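Local coordinates for minor capsid protein VP1 (Human bocavirus 3, PDB 5US7) that assembles in sixty copies into the T=1 icosahedral capsid of the virus, probably with a channel at the 5-fold axis, at residues S87-S92 against I194-E199; D111-T116 against M527-K532; K120-K125 against E245-E250; A208-I213 against G324-S329. One frame throughout, in Å; residues are numbered along the deposited sequence.

Contact 1 of 4, residues S87-S92 against I194-E199; sequences SQRCVS and IPTIHE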
loop_
_atom_site.group_PDB
_atom_site.type_symbol
_atom_site.label_atom_id
_atom_site.label_comp_id
_atom_site.label_asym_id
_atom_site.label_seq_id
_atom_site.Cartn_x
_atom_site.Cartn_y
_atom_site.Cartn_z
ATOM N N SER A 87 117.932 8.004 29.282
ATOM C CA SER A 87 118.015 6.618 29.718
ATOM C C SER A 87 116.806 5.750 29.380
ATOM O O SER A 87 116.741 4.627 29.887
ATOM C CB SER A 87 118.275 6.574 31.222
ATOM O OG SER A 87 119.524 7.160 31.539
ATOM N N GLN A 88 115.863 6.212 28.553
ATOM C CA GLN A 88 114.504 5.660 28.547
ATOM C C GLN A 88 114.480 4.139 28.583
ATOM O O GLN A 88 115.206 3.473 27.844
ATOM C CB GLN A 88 113.735 6.123 27.308
ATOM C CG GLN A 88 113.265 7.549 27.315
ATOM C CD GLN A 88 114.291 8.501 26.791
ATOM O OE1 GLN A 88 115.409 8.113 26.465
ATOM N NE2 GLN A 88 113.909 9.760 26.676
ATOM N N ARG A 89 113.647 3.603 29.476
ATOM C CA ARG A 89 113.565 2.161 29.675
ATOM C C ARG A 89 112.645 1.484 28.666
ATOM O O ARG A 89 112.905 0.350 28.251
ATOM C CB ARG A 89 113.120 1.859 31.104
ATOM C CG ARG A 89 111.695 2.211 31.428
ATOM C CD ARG A 89 111.377 1.728 32.819
ATOM N NE ARG A 89 112.194 2.424 33.805
ATOM C CZ ARG A 89 112.400 1.996 35.044
ATOM N NH1 ARG A 89 111.851 0.865 35.453
ATOM N NH2 ARG A 89 113.158 2.699 35.869
ATOM N N CYS A 90 111.573 2.157 28.273
ATOM C CA CYS A 90 110.574 1.655 27.322
ATOM C C CYS A 90 109.993 0.325 27.813
ATOM O O CYS A 90 109.986 0.054 29.018
ATOM C CB CYS A 90 111.226 1.586 25.959
ATOM S SG CYS A 90 110.175 1.015 24.624
ATOM N N VAL A 91 109.623 -0.542 26.870
ATOM C CA VAL A 91 108.954 -1.834 27.042
ATOM C C VAL A 91 108.881 -2.413 25.641
ATOM O O VAL A 91 109.006 -1.687 24.656
ATOM C CB VAL A 91 107.518 -1.778 27.608
ATOM C CG1 VAL A 91 107.413 -1.256 29.023
ATOM C CG2 VAL A 91 106.637 -1.011 26.683
ATOM N N SER A 92 108.638 -3.702 25.527
ATOM C CA SER A 92 108.456 -4.305 24.224
ATOM C C SER A 92 107.177 -5.113 24.226
ATOM O O SER A 92 106.729 -5.592 25.264
ATOM C CB SER A 92 109.620 -5.189 23.844
ATOM O OG SER A 92 110.777 -4.418 23.623
ATOM N N ILE A 194 106.933 4.090 26.454
ATOM C CA ILE A 194 107.746 4.509 27.591
ATOM C C ILE A 194 106.841 4.530 28.817
ATOM O O ILE A 194 105.942 5.380 28.892
ATOM C CB ILE A 194 108.386 5.876 27.349
ATOM C CG1 ILE A 194 109.347 5.790 26.178
ATOM C CG2 ILE A 194 109.136 6.309 28.563
ATOM C CD1 ILE A 194 109.839 7.111 25.699
ATOM N N PRO A 195 107.012 3.616 29.770
ATOM C CA PRO A 195 106.155 3.647 30.955
ATOM C C PRO A 195 106.452 4.811 31.881
ATOM O O PRO A 195 105.539 5.286 32.563
ATOM C CB PRO A 195 106.447 2.300 31.621
ATOM C CG PRO A 195 107.829 1.998 31.215
ATOM C CD PRO A 195 107.998 2.530 29.832
ATOM N N THR A 196 107.690 5.289 31.924
ATOM C CA THR A 196 108.069 6.396 32.794
ATOM C C THR A 196 109.463 6.855 32.395
ATOM O O THR A 196 110.101 6.270 31.516
ATOM C CB THR A 196 108.048 5.989 34.264
ATOM O OG1 THR A 196 108.203 7.154 35.080
ATOM C CG2 THR A 196 109.193 5.042 34.547
ATOM N N ILE A 197 109.946 7.889 33.070
ATOM C CA ILE A 197 111.318 8.339 32.882
ATOM C C ILE A 197 112.242 7.376 33.610
ATOM O O ILE A 197 111.937 6.924 34.717
ATOM C CB ILE A 197 111.493 9.781 33.386
ATOM C CG1 ILE A 197 110.561 10.723 32.639
ATOM C CG2 ILE A 197 112.899 10.265 33.140
ATOM C CD1 ILE A 197 109.319 11.058 33.380
ATOM N N HIS A 198 113.369 7.036 32.988
ATOM C CA HIS A 198 114.291 6.108 33.632
ATOM C C HIS A 198 115.027 6.779 34.781
ATOM O O HIS A 198 115.127 6.215 35.874
ATOM C CB HIS A 198 115.266 5.544 32.612
ATOM C CG HIS A 198 116.161 4.486 33.166
ATOM N ND1 HIS A 198 117.330 4.776 33.832
ATOM C CD2 HIS A 198 116.043 3.139 33.179
ATOM C CE1 HIS A 198 117.906 3.651 34.214
ATOM N NE2 HIS A 198 117.144 2.643 33.832
ATOM N N GLU A 199 115.536 7.983 34.559
ATOM C CA GLU A 199 115.798 8.885 35.664
ATOM C C GLU A 199 114.478 9.150 36.365
ATOM O O GLU A 199 113.415 8.939 35.788
ATOM C CB GLU A 199 116.397 10.188 35.146
ATOM C CG GLU A 199 117.783 10.034 34.582
ATOM C CD GLU A 199 118.769 9.685 35.656
ATOM O OE1 GLU A 199 118.657 10.295 36.730
ATOM O OE2 GLU A 199 119.633 8.807 35.445
#
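Two connecting loops of the parvovirus jelly roll, BC and EF, meet where Ser-87 and Arg-89 pack on His-198 while Arg-89, Cys-90 and Val-91 close round Pro-195. No hydrogen bond crosses between 87-92 and 194-199; the contact is made by carbon surfaces and two flat polar groups. His-198 carries its ring anti to the backbone N (chi1 -174°), reaching the other loop. There its ND1 lies 3.3 Å from Ser-87 CB, and the ring edge at CD2 takes Arg-89 CB in its plane, 3.8 Å away. Arg-89 starts in the crowded position between its own N and carbonyl carbon (chi1 70°), then bends at chi3 and crosses the facing loop. Its CG passes Pro-195 CG at 3.9 Å, and its guanidinium has Thr-196 CG2 over one face, with NE 4.1 Å from that methyl. Guanidinium and imidazole planes stand 46° apart. Because Arg-89 NH2 lies 4.5 Å from His-198 NE2, the arginine would probably disfavour a second positive charge on the ring. Further along, Val-91 CG1 and Pro-195 CD meet tip to tip at 3.9 Å, and Gln-88 CG packs on Ile-194 CD1 at 3.8 Å. Backbone hydrogen bonds tie Gln-88 to Ile-78 and Arg-89 to Ser-77. Pro-262 of a neighbouring subunit packs on Cys-90 and Ile-194, and Ile-507 of another neighbouring subunit on Arg-89 and His-198. Segment 87-92 leads on to strand 96-98; the facing loop leaves strand 185-190, the antiparallel partner of that strand, and heads for helix 210-215.

Contact 2 of 4, residues D111-T116 against M527-K532; sequences DWQRLT and MCFPVK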
loop_
_atom_site.group_PDB
_atom_site.type_symbol
_atom_site.label_atom_id
_atom_site.label_comp_id
_atom_site.label_asym_id
_atom_site.label_seq_id
_atom_site.Cartn_x
_atom_site.Cartn_y
_atom_site.Cartn_z
ATOM N N ASP A 111 98.951 13.120 -7.976
ATOM C CA ASP A 111 97.693 13.465 -7.332
ATOM C C ASP A 111 97.874 14.536 -6.281
ATOM O O ASP A 111 96.940 15.288 -5.998
ATOM C CB ASP A 111 97.081 12.221 -6.706
ATOM C CG ASP A 111 96.623 11.219 -7.740
ATOM O OD1 ASP A 111 96.413 11.611 -8.909
ATOM O OD2 ASP A 111 96.503 10.027 -7.390
ATOM N N TRP A 112 99.046 14.622 -5.684
ATOM C CA TRP A 112 99.232 15.605 -4.640
ATOM C C TRP A 112 99.671 16.948 -5.186
ATOM O O TRP A 112 99.609 17.944 -4.466
ATOM C CB TRP A 112 100.232 15.088 -3.620
ATOM C CG TRP A 112 100.171 15.823 -2.347
ATOM C CD1 TRP A 112 99.282 15.631 -1.331
ATOM C CD2 TRP A 112 101.048 16.841 -1.921
ATOM N NE1 TRP A 112 99.541 16.491 -0.305
ATOM C CE2 TRP A 112 100.630 17.245 -0.642
ATOM C CE3 TRP A 112 102.146 17.457 -2.497
ATOM C CZ2 TRP A 112 101.268 18.233 0.060
ATOM C CZ3 TRP A 112 102.773 18.420 -1.805
ATOM C CH2 TRP A 112 102.337 18.814 -0.538
ATOM N N GLN A 113 100.102 16.996 -6.441
ATOM C CA GLN A 113 100.233 18.263 -7.143
ATOM C C GLN A 113 98.878 18.802 -7.550
ATOM O O GLN A 113 98.596 19.991 -7.393
ATOM C CB GLN A 113 101.094 18.085 -8.377
ATOM C CG GLN A 113 101.208 19.333 -9.198
ATOM C CD GLN A 113 102.079 19.116 -10.383
ATOM O OE1 GLN A 113 102.635 18.057 -10.527
ATOM N NE2 GLN A 113 102.208 20.113 -11.235
ATOM N N ARG A 114 98.031 17.945 -8.104
ATOM C CA ARG A 114 96.698 18.369 -8.492
ATOM C C ARG A 114 95.889 18.824 -7.295
ATOM O O ARG A 114 94.873 19.500 -7.460
ATOM C CB ARG A 114 95.992 17.226 -9.203
ATOM C CG ARG A 114 94.661 17.587 -9.771
ATOM C CD ARG A 114 94.062 16.411 -10.451
ATOM N NE ARG A 114 92.802 16.752 -11.082
ATOM C CZ ARG A 114 92.118 15.914 -11.841
ATOM N NH1 ARG A 114 92.577 14.690 -12.038
ATOM N NH2 ARG A 114 90.977 16.292 -12.390
ATOM N N LEU A 115 96.313 18.456 -6.094
ATOM C CA LEU A 115 95.696 18.901 -4.854
ATOM C C LEU A 115 96.287 20.222 -4.391
ATOM O O LEU A 115 95.552 21.174 -4.127
ATOM C CB LEU A 115 95.827 17.819 -3.786
ATOM C CG LEU A 115 95.224 18.185 -2.445
ATOM C CD1 LEU A 115 94.421 17.048 -1.923
ATOM C CD2 LEU A 115 96.371 18.434 -1.515
ATOM N N THR A 116 97.602 20.263 -4.193
ATOM C CA THR A 116 98.271 21.524 -3.909
ATOM C C THR A 116 97.810 22.611 -4.865
ATOM O O THR A 116 97.250 23.626 -4.447
ATOM C CB THR A 116 99.776 21.345 -3.990
ATOM O OG1 THR A 116 100.180 20.392 -3.007
ATOM C CG2 THR A 116 100.439 22.643 -3.692
ATOM N N MET A 527 110.837 20.884 -4.721
ATOM C CA MET A 527 110.268 19.582 -5.017
ATOM C C MET A 527 109.969 18.889 -3.696
ATOM O O MET A 527 110.676 19.082 -2.708
ATOM C CB MET A 527 111.207 18.761 -5.904
ATOM C CG MET A 527 112.501 18.332 -5.276
ATOM S SD MET A 527 113.690 17.668 -6.456
ATOM C CE MET A 527 114.572 19.144 -6.930
ATOM N N CYS A 528 108.918 18.071 -3.689
ATOM C CA CYS A 528 108.042 17.710 -2.571
ATOM C C CYS A 528 106.871 18.680 -2.472
ATOM O O CYS A 528 105.922 18.404 -1.746
ATOM C CB CYS A 528 108.756 17.651 -1.209
ATOM S SG CYS A 528 110.066 16.426 -1.038
ATOM N N PHE A 529 106.907 19.791 -3.200
ATOM C CA PHE A 529 105.799 20.697 -3.477
ATOM C C PHE A 529 105.096 21.242 -2.241
ATOM O O PHE A 529 103.932 20.927 -2.016
ATOM C CB PHE A 529 104.787 19.999 -4.373
ATOM C CG PHE A 529 105.313 19.670 -5.730
ATOM C CD1 PHE A 529 106.435 20.293 -6.227
ATOM C CD2 PHE A 529 104.679 18.736 -6.520
ATOM C CE1 PHE A 529 106.915 19.995 -7.471
ATOM C CE2 PHE A 529 105.156 18.438 -7.763
ATOM C CZ PHE A 529 106.273 19.066 -8.239
ATOM N N PRO A 530 105.738 22.094 -1.453
ATOM C CA PRO A 530 105.087 22.627 -0.253
ATOM C C PRO A 530 103.729 23.245 -0.557
ATOM O O PRO A 530 103.492 23.768 -1.647
ATOM C CB PRO A 530 106.062 23.705 0.226
ATOM C CG PRO A 530 107.288 23.530 -0.577
ATOM C CD PRO A 530 107.179 22.346 -1.429
ATOM N N VAL A 531 102.824 23.167 0.410
ATOM C CA VAL A 531 101.635 24.008 0.369
ATOM C C VAL A 531 102.009 25.429 0.770
ATOM O O VAL A 531 103.097 25.684 1.290
ATOM C CB VAL A 531 100.508 23.463 1.256
ATOM C CG1 VAL A 531 100.113 22.073 0.819
ATOM C CG2 VAL A 531 100.908 23.506 2.692
ATOM N N LYS A 532 101.115 26.369 0.471
ATOM C CA LYS A 532 101.194 27.777 0.830
ATOM C C LYS A 532 102.194 28.538 -0.025
ATOM O O LYS A 532 102.323 29.747 0.142
ATOM C CB LYS A 532 101.552 28.014 2.306
ATOM C CG LYS A 532 100.528 27.506 3.283
ATOM C CD LYS A 532 100.987 27.733 4.697
ATOM C CE LYS A 532 100.003 27.148 5.672
ATOM N NZ LYS A 532 98.677 27.797 5.560
#
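Phe-529 and Val-531, in the C-terminal arm of the chain, lie against Trp-112, Gln-113 and Thr-116 on one side of helix 109-116. Starting at its root, Phe-529 sets CB 3.6 Å from Trp-112 CZ3, at the far end of the indole. The ring, with CG beside the backbone N (chi1 -65°), then reaches Gln-113: CD2 comes 4.1 Å from Gln-113 CB, and at the tip CE2 lies 3.8 Å from Gln-113 OE1. The amide and phenyl planes are 66° apart. Phe-529 also stacks with the ring of His-494 and packs on Pro-490 of a neighbouring subunit, part of that subunit's probable nuclear localization signal. On the same six-membered ring of the indole, Trp-112 CZ2 and Val-531 CG1 approach at 4.1 Å, the two side chains crossing at about a right angle. Thr-116 lies over the same indole. Its hydroxyl OG1 donates to Trp-112 O at 2.9 Å, nearly along the C=O axis, and sits over the rim of one indole face. The same carbonyl accepts Thr-116 N at 3.1 Å, so two bonds from one residue grip it. The other branch of the threonine, CG2, lies 3.8 Å from Pro-530 O. Backbone bonds link Cys-528 with Arg-412 and Val-531 with Val-410. Helix 109-116, the core helix of parvovirus capsid proteins, thus lies between this arm and strand 47-50, where Asp-111 and Arg-114 touch Phe-50, just before the chain enters strand 119-138.

Contact 3 of 4, residues K120-K125 against E245-E250; sequences KRFRPK and EWINNE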
loop_
_atom_site.group_PDB
_atom_site.type_symbol
_atom_site.label_atom_id
_atom_site.label_comp_id
_atom_site.label_asym_id
_atom_site.label_seq_id
_atom_site.Cartn_x
_atom_site.Cartn_y
_atom_site.Cartn_z
ATOM N N LYS A 120 92.440 25.231 -2.210
ATOM C CA LYS A 120 92.939 26.067 -1.125
ATOM C C LYS A 120 92.906 25.345 0.220
ATOM O O LYS A 120 93.935 25.222 0.881
ATOM C CB LYS A 120 92.179 27.397 -1.075
ATOM C CG LYS A 120 90.703 27.306 -0.861
ATOM C CD LYS A 120 90.102 28.678 -0.800
ATOM C CE LYS A 120 88.613 28.589 -0.604
ATOM N NZ LYS A 120 87.976 29.927 -0.590
ATOM N N ARG A 121 91.739 24.905 0.664
ATOM C CA ARG A 121 91.613 24.178 1.914
ATOM C C ARG A 121 91.416 22.699 1.638
ATOM O O ARG A 121 90.772 22.324 0.658
ATOM C CB ARG A 121 90.442 24.718 2.732
ATOM C CG ARG A 121 90.691 26.093 3.248
ATOM C CD ARG A 121 89.583 26.648 4.119
ATOM N NE ARG A 121 88.336 26.840 3.395
ATOM C CZ ARG A 121 87.223 26.167 3.637
ATOM N NH1 ARG A 121 87.184 25.294 4.621
ATOM N NH2 ARG A 121 86.133 26.404 2.926
ATOM N N PHE A 122 91.997 21.860 2.491
ATOM C CA PHE A 122 91.652 20.447 2.514
ATOM C C PHE A 122 91.923 19.892 3.899
ATOM O O PHE A 122 92.823 20.350 4.600
ATOM C CB PHE A 122 92.423 19.647 1.469
ATOM C CG PHE A 122 93.900 19.697 1.640
ATOM C CD1 PHE A 122 94.548 18.764 2.414
ATOM C CD2 PHE A 122 94.643 20.671 1.018
ATOM C CE1 PHE A 122 95.899 18.807 2.571
ATOM C CE2 PHE A 122 95.999 20.717 1.176
ATOM C CZ PHE A 122 96.627 19.781 1.955
ATOM N N ARG A 123 91.114 18.917 4.297
ATOM C CA ARG A 123 91.335 18.172 5.524
ATOM C C ARG A 123 90.790 16.772 5.326
ATOM O O ARG A 123 89.861 16.583 4.535
ATOM C CB ARG A 123 90.648 18.838 6.715
ATOM C CG ARG A 123 89.177 18.961 6.544
ATOM C CD ARG A 123 88.557 19.553 7.759
ATOM N NE ARG A 123 87.119 19.667 7.597
ATOM C CZ ARG A 123 86.321 20.235 8.487
ATOM N NH1 ARG A 123 86.829 20.739 9.600
ATOM N NH2 ARG A 123 85.020 20.301 8.262
ATOM N N PRO A 124 91.337 15.775 6.016
ATOM C CA PRO A 124 90.773 14.427 5.915
ATOM C C PRO A 124 89.412 14.358 6.584
ATOM O O PRO A 124 89.244 14.789 7.723
ATOM C CB PRO A 124 91.805 13.563 6.636
ATOM C CG PRO A 124 92.416 14.481 7.594
ATOM C CD PRO A 124 92.462 15.820 6.955
ATOM N N LYS A 125 88.432 13.838 5.857
ATOM C CA LYS A 125 87.089 13.672 6.388
ATOM C C LYS A 125 86.910 12.369 7.151
ATOM O O LYS A 125 86.306 12.358 8.225
ATOM C CB LYS A 125 86.073 13.751 5.255
ATOM C CG LYS A 125 84.647 13.652 5.702
ATOM C CD LYS A 125 83.717 13.767 4.524
ATOM C CE LYS A 125 82.279 13.605 4.960
ATOM N NZ LYS A 125 81.343 13.700 3.809
ATOM N N GLU A 245 91.097 19.697 11.435
ATOM C CA GLU A 245 91.117 21.121 11.139
ATOM C C GLU A 245 91.504 21.265 9.678
ATOM O O GLU A 245 92.058 20.343 9.081
ATOM C CB GLU A 245 92.094 21.867 12.051
ATOM C CG GLU A 245 92.064 23.371 11.918
ATOM C CD GLU A 245 93.077 24.049 12.810
ATOM O OE1 GLU A 245 93.834 23.334 13.498
ATOM O OE2 GLU A 245 93.123 25.297 12.820
ATOM N N TRP A 246 91.231 22.430 9.109
ATOM C CA TRP A 246 91.602 22.653 7.723
ATOM C C TRP A 246 93.096 22.880 7.585
ATOM O O TRP A 246 93.732 23.485 8.446
ATOM C CB TRP A 246 90.851 23.842 7.156
ATOM C CG TRP A 246 89.431 23.565 6.973
ATOM C CD1 TRP A 246 88.426 23.893 7.812
ATOM C CD2 TRP A 246 88.839 22.871 5.882
ATOM N NE1 TRP A 246 87.232 23.460 7.307
ATOM C CE2 TRP A 246 87.464 22.822 6.121
ATOM C CE3 TRP A 246 89.341 22.285 4.724
ATOM C CZ2 TRP A 246 86.582 22.224 5.239
ATOM C CZ3 TRP A 246 88.469 21.697 3.854
ATOM C CH2 TRP A 246 87.107 21.668 4.112
ATOM N N ILE A 247 93.653 22.371 6.495
ATOM C CA ILE A 247 94.993 22.719 6.050
ATOM C C ILE A 247 94.841 23.783 4.988
ATOM O O ILE A 247 94.266 23.531 3.924
ATOM C CB ILE A 247 95.737 21.507 5.488
ATOM C CG1 ILE A 247 95.910 20.463 6.564
ATOM C CG2 ILE A 247 97.088 21.926 4.972
ATOM C CD1 ILE A 247 96.301 19.153 6.011
ATOM N N ASN A 248 95.348 24.968 5.266
ATOM C CA ASN A 248 95.108 26.115 4.410
ATOM C C ASN A 248 96.259 26.233 3.427
ATOM O O ASN A 248 97.399 26.484 3.821
ATOM C CB ASN A 248 94.951 27.368 5.258
ATOM C CG ASN A 248 93.779 27.275 6.196
ATOM O OD1 ASN A 248 93.902 27.513 7.391
ATOM N ND2 ASN A 248 92.628 26.918 5.658
ATOM N N ASN A 249 95.965 26.037 2.153
ATOM C CA ASN A 249 96.927 26.277 1.093
ATOM C C ASN A 249 96.554 27.621 0.492
ATOM O O ASN A 249 95.663 27.709 -0.352
ATOM C CB ASN A 249 96.862 25.153 0.066
ATOM C CG ASN A 249 97.929 25.248 -0.982
ATOM O OD1 ASN A 249 99.023 25.738 -0.729
ATOM N ND2 ASN A 249 97.616 24.778 -2.176
ATOM N N GLU A 250 97.274 28.658 0.900
ATOM C CA GLU A 250 97.143 29.999 0.358
ATOM C C GLU A 250 98.442 30.715 0.651
ATOM O O GLU A 250 99.183 30.347 1.564
ATOM C CB GLU A 250 95.986 30.808 0.956
ATOM C CG GLU A 250 94.572 30.308 0.733
ATOM C CD GLU A 250 94.094 29.430 1.870
ATOM O OE1 GLU A 250 94.890 29.200 2.799
ATOM O OE2 GLU A 250 92.930 28.981 1.850
#
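Lys-120 and Phe-122 bond through their backbones to Asn-249 and Ile-247, joining antiparallel strands D and G of the jelly roll's BIDG sheet. Phe-122 and Ile-247 form a hydrogen-bonded pair: Phe-122 N to Ile-247 O at 3.2 Å and Ile-247 N to Phe-122 O at 2.9 Å. Asn-249 N adds a bond to Lys-120 O. Arg-121 and Asn-248 make the neighbouring non-hydrogen-bonded pair. Beside them Trp-246 is sandwiched by two arginines. The guanidinium of Arg-123 lies flat on one face, centres 4.0 Å apart and planes at 14°. From the opposite face comes Arg-121, bent at chi3 (-65°), its guanidinium edge-on to the indole, CZ 4.2 Å from the six-membered ring's centroid. On the sheet's other side Ile-247 CB sits over the Phe-122 ring, 4.1 Å from its centroid, a CH-pi contact. Lys-120 and Arg-121 both face Glu-481 on strand 466-482 in a classic beta bulge. Cation-pi attraction probably offsets part of the repulsion between two cations on either side of one indole, and the salt bridge from Arg-123 NE to Glu-479 would partly balance the charge of Arg-123.

Contact 4 of 4, residues A208-I213 against G324-S329; sequences AVEKAI and GANINS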
loop_
_atom_site.group_PDB
_atom_site.type_symbol
_atom_site.label_atom_id
_atom_site.label_comp_id
_atom_site.label_asym_id
_atom_site.label_seq_id
_atom_site.Cartn_x
_atom_site.Cartn_y
_atom_site.Cartn_z
ATOM N N ALA A 208 112.505 7.163 48.028
ATOM C CA ALA A 208 111.088 7.285 48.340
ATOM C C ALA A 208 110.445 8.350 47.475
ATOM O O ALA A 208 109.219 8.438 47.444
ATOM C CB ALA A 208 110.795 7.585 49.823
ATOM N N VAL A 209 111.222 9.162 46.769
ATOM C CA VAL A 209 110.697 10.022 45.720
ATOM C C VAL A 209 110.770 9.229 44.428
ATOM O O VAL A 209 109.748 8.974 43.785
ATOM C CB VAL A 209 111.472 11.343 45.622
ATOM C CG1 VAL A 209 110.951 12.168 44.465
ATOM C CG2 VAL A 209 111.351 12.107 46.923
ATOM N N GLU A 210 111.985 8.844 44.032
ATOM C CA GLU A 210 112.127 7.932 42.905
ATOM C C GLU A 210 111.418 6.610 43.167
ATOM O O GLU A 210 110.842 6.016 42.249
ATOM C CB GLU A 210 113.603 7.695 42.588
ATOM C CG GLU A 210 114.302 8.860 41.902
ATOM C CD GLU A 210 115.739 8.538 41.542
ATOM O OE1 GLU A 210 116.262 7.530 42.054
ATOM O OE2 GLU A 210 116.336 9.265 40.723
ATOM N N LYS A 211 111.442 6.130 44.411
ATOM C CA LYS A 211 110.783 4.864 44.709
ATOM C C LYS A 211 109.274 4.979 44.559
ATOM O O LYS A 211 108.624 4.052 44.069
ATOM C CB LYS A 211 111.141 4.391 46.111
ATOM C CG LYS A 211 110.533 3.048 46.457
ATOM C CD LYS A 211 111.057 2.525 47.775
ATOM C CE LYS A 211 110.427 1.193 48.118
ATOM N NZ LYS A 211 108.997 1.340 48.481
ATOM N N ALA A 212 108.697 6.103 44.976
ATOM C CA ALA A 212 107.276 6.315 44.745
ATOM C C ALA A 212 106.973 6.474 43.265
ATOM O O ALA A 212 105.899 6.077 42.808
ATOM C CB ALA A 212 106.793 7.538 45.517
ATOM N N ILE A 213 107.899 7.054 42.503
ATOM C CA ILE A 213 107.702 7.167 41.064
ATOM C C ILE A 213 107.908 5.821 40.390
ATOM O O ILE A 213 107.251 5.514 39.394
ATOM C CB ILE A 213 108.637 8.241 40.483
ATOM C CG1 ILE A 213 108.248 9.620 41.002
ATOM C CG2 ILE A 213 108.594 8.237 38.975
ATOM C CD1 ILE A 213 109.237 10.703 40.640
ATOM N N GLY A 324 114.322 16.319 45.800
ATOM C CA GLY A 324 114.687 15.071 46.437
ATOM C C GLY A 324 114.685 13.895 45.492
ATOM O O GLY A 324 114.481 12.759 45.924
ATOM N N ALA A 325 114.902 14.141 44.205
ATOM C CA ALA A 325 114.815 13.111 43.185
ATOM C C ALA A 325 116.155 12.487 42.827
ATOM O O ALA A 325 116.197 11.668 41.911
ATOM C CB ALA A 325 114.166 13.676 41.921
ATOM N N ASN A 326 117.242 12.839 43.521
ATOM C CA ASN A 326 118.563 12.348 43.140
ATOM C C ASN A 326 118.885 12.757 41.710
ATOM O O ASN A 326 119.236 13.913 41.460
ATOM C CB ASN A 326 118.665 10.827 43.301
ATOM C CG ASN A 326 120.085 10.320 43.139
ATOM O OD1 ASN A 326 121.045 11.023 43.452
ATOM N ND2 ASN A 326 120.223 9.098 42.639
ATOM N N ILE A 327 118.891 11.777 40.811
ATOM C CA ILE A 327 119.017 11.880 39.345
ATOM C C ILE A 327 120.341 12.397 38.793
ATOM O O ILE A 327 120.353 13.039 37.745
ATOM C CB ILE A 327 117.848 12.704 38.678
ATOM C CG1 ILE A 327 117.839 14.194 39.029
ATOM C CG2 ILE A 327 116.517 12.047 38.950
ATOM C CD1 ILE A 327 116.813 14.988 38.276
ATOM N N ASN A 328 121.436 12.155 39.507
ATOM C CA ASN A 328 122.659 11.686 38.852
ATOM C C ASN A 328 123.025 12.458 37.583
ATOM O O ASN A 328 123.401 13.624 37.625
ATOM C CB ASN A 328 122.529 10.193 38.537
ATOM C CG ASN A 328 123.851 9.554 38.172
ATOM O OD1 ASN A 328 124.910 9.989 38.620
ATOM N ND2 ASN A 328 123.796 8.510 37.356
ATOM N N SER A 329 122.902 11.759 36.457
ATOM C CA SER A 329 123.323 12.248 35.154
ATOM C C SER A 329 122.527 13.483 34.745
ATOM O O SER A 329 121.465 13.786 35.292
ATOM C CB SER A 329 123.159 11.154 34.102
ATOM O OG SER A 329 123.512 11.626 32.816
#
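Val-209 and Glu-210 carry the EF-loop side of this contact, facing Gly-324, Ala-325 and Ile-327 of the long GH loop, another connection of the jelly roll. The apolar part is slight. Val-209 CG1, anti to the backbone N (chi1 176°), comes 4.4 Å from Ala-325 CB, while CB and CG2 of the same valine both lie against Gly-324 O, CB at 3.3 Å. The polar part belongs to Glu-210. Its chain runs straight out beyond CG, which places the carboxylate beside the backbone of 325-327. OE2 lies 2.7 Å from Ala-325 O, 3.3 Å from Ile-327 CG2 and 3.8 Å from Asn-326 CB, so this oxygen meets a carbonyl and two carbon groups together. Carboxylate and the Asn-326 amide stand 62° apart. Within the first segment, Ile-213 N bonds to Val-209 O at 3.0 Å. Weak hydrogen bonds come from outside: Glu-210 OE1 takes one from Glu-204 N, and Asn-207 spans the gap with both ends of its amide, OD1 to Val-209 N and ND2 to Gly-324 O. Ile-327 also touches Glu-199, further back along the EF loop. Leu-499 of a neighbouring subunit packs on Lys-211, and Leu-375 of another neighbouring subunit on Ala-212. The start of helix 210-215 thus meets the loop between strand 319-320 and helix 331-334, while the residues that follow in the helix pack on adjoining subunits.

The four contacts form two groups on opposite sides of the chain's centre. Contacts 2 and 3 have centres 12 Å apart and join directly: Lys-532 N probably bonds Asn-249 OD1, and helix 109-116 runs into strand 119-138. Contacts 1 and 4, 14 Å apart between centres, touch through Glu-199 and Ile-327. Between the groups, centres lie 37 to 49 Å apart. Along the chain contact 1 closes before contact 4 opens, contact 1 crosses contacts 2 and 3, and contacts 3 and 4 are nested inside contact 2. One group thus ties the C-terminal arm to the jelly-roll core, while the other joins its connecting loops; both groups also touch neighbouring subunits.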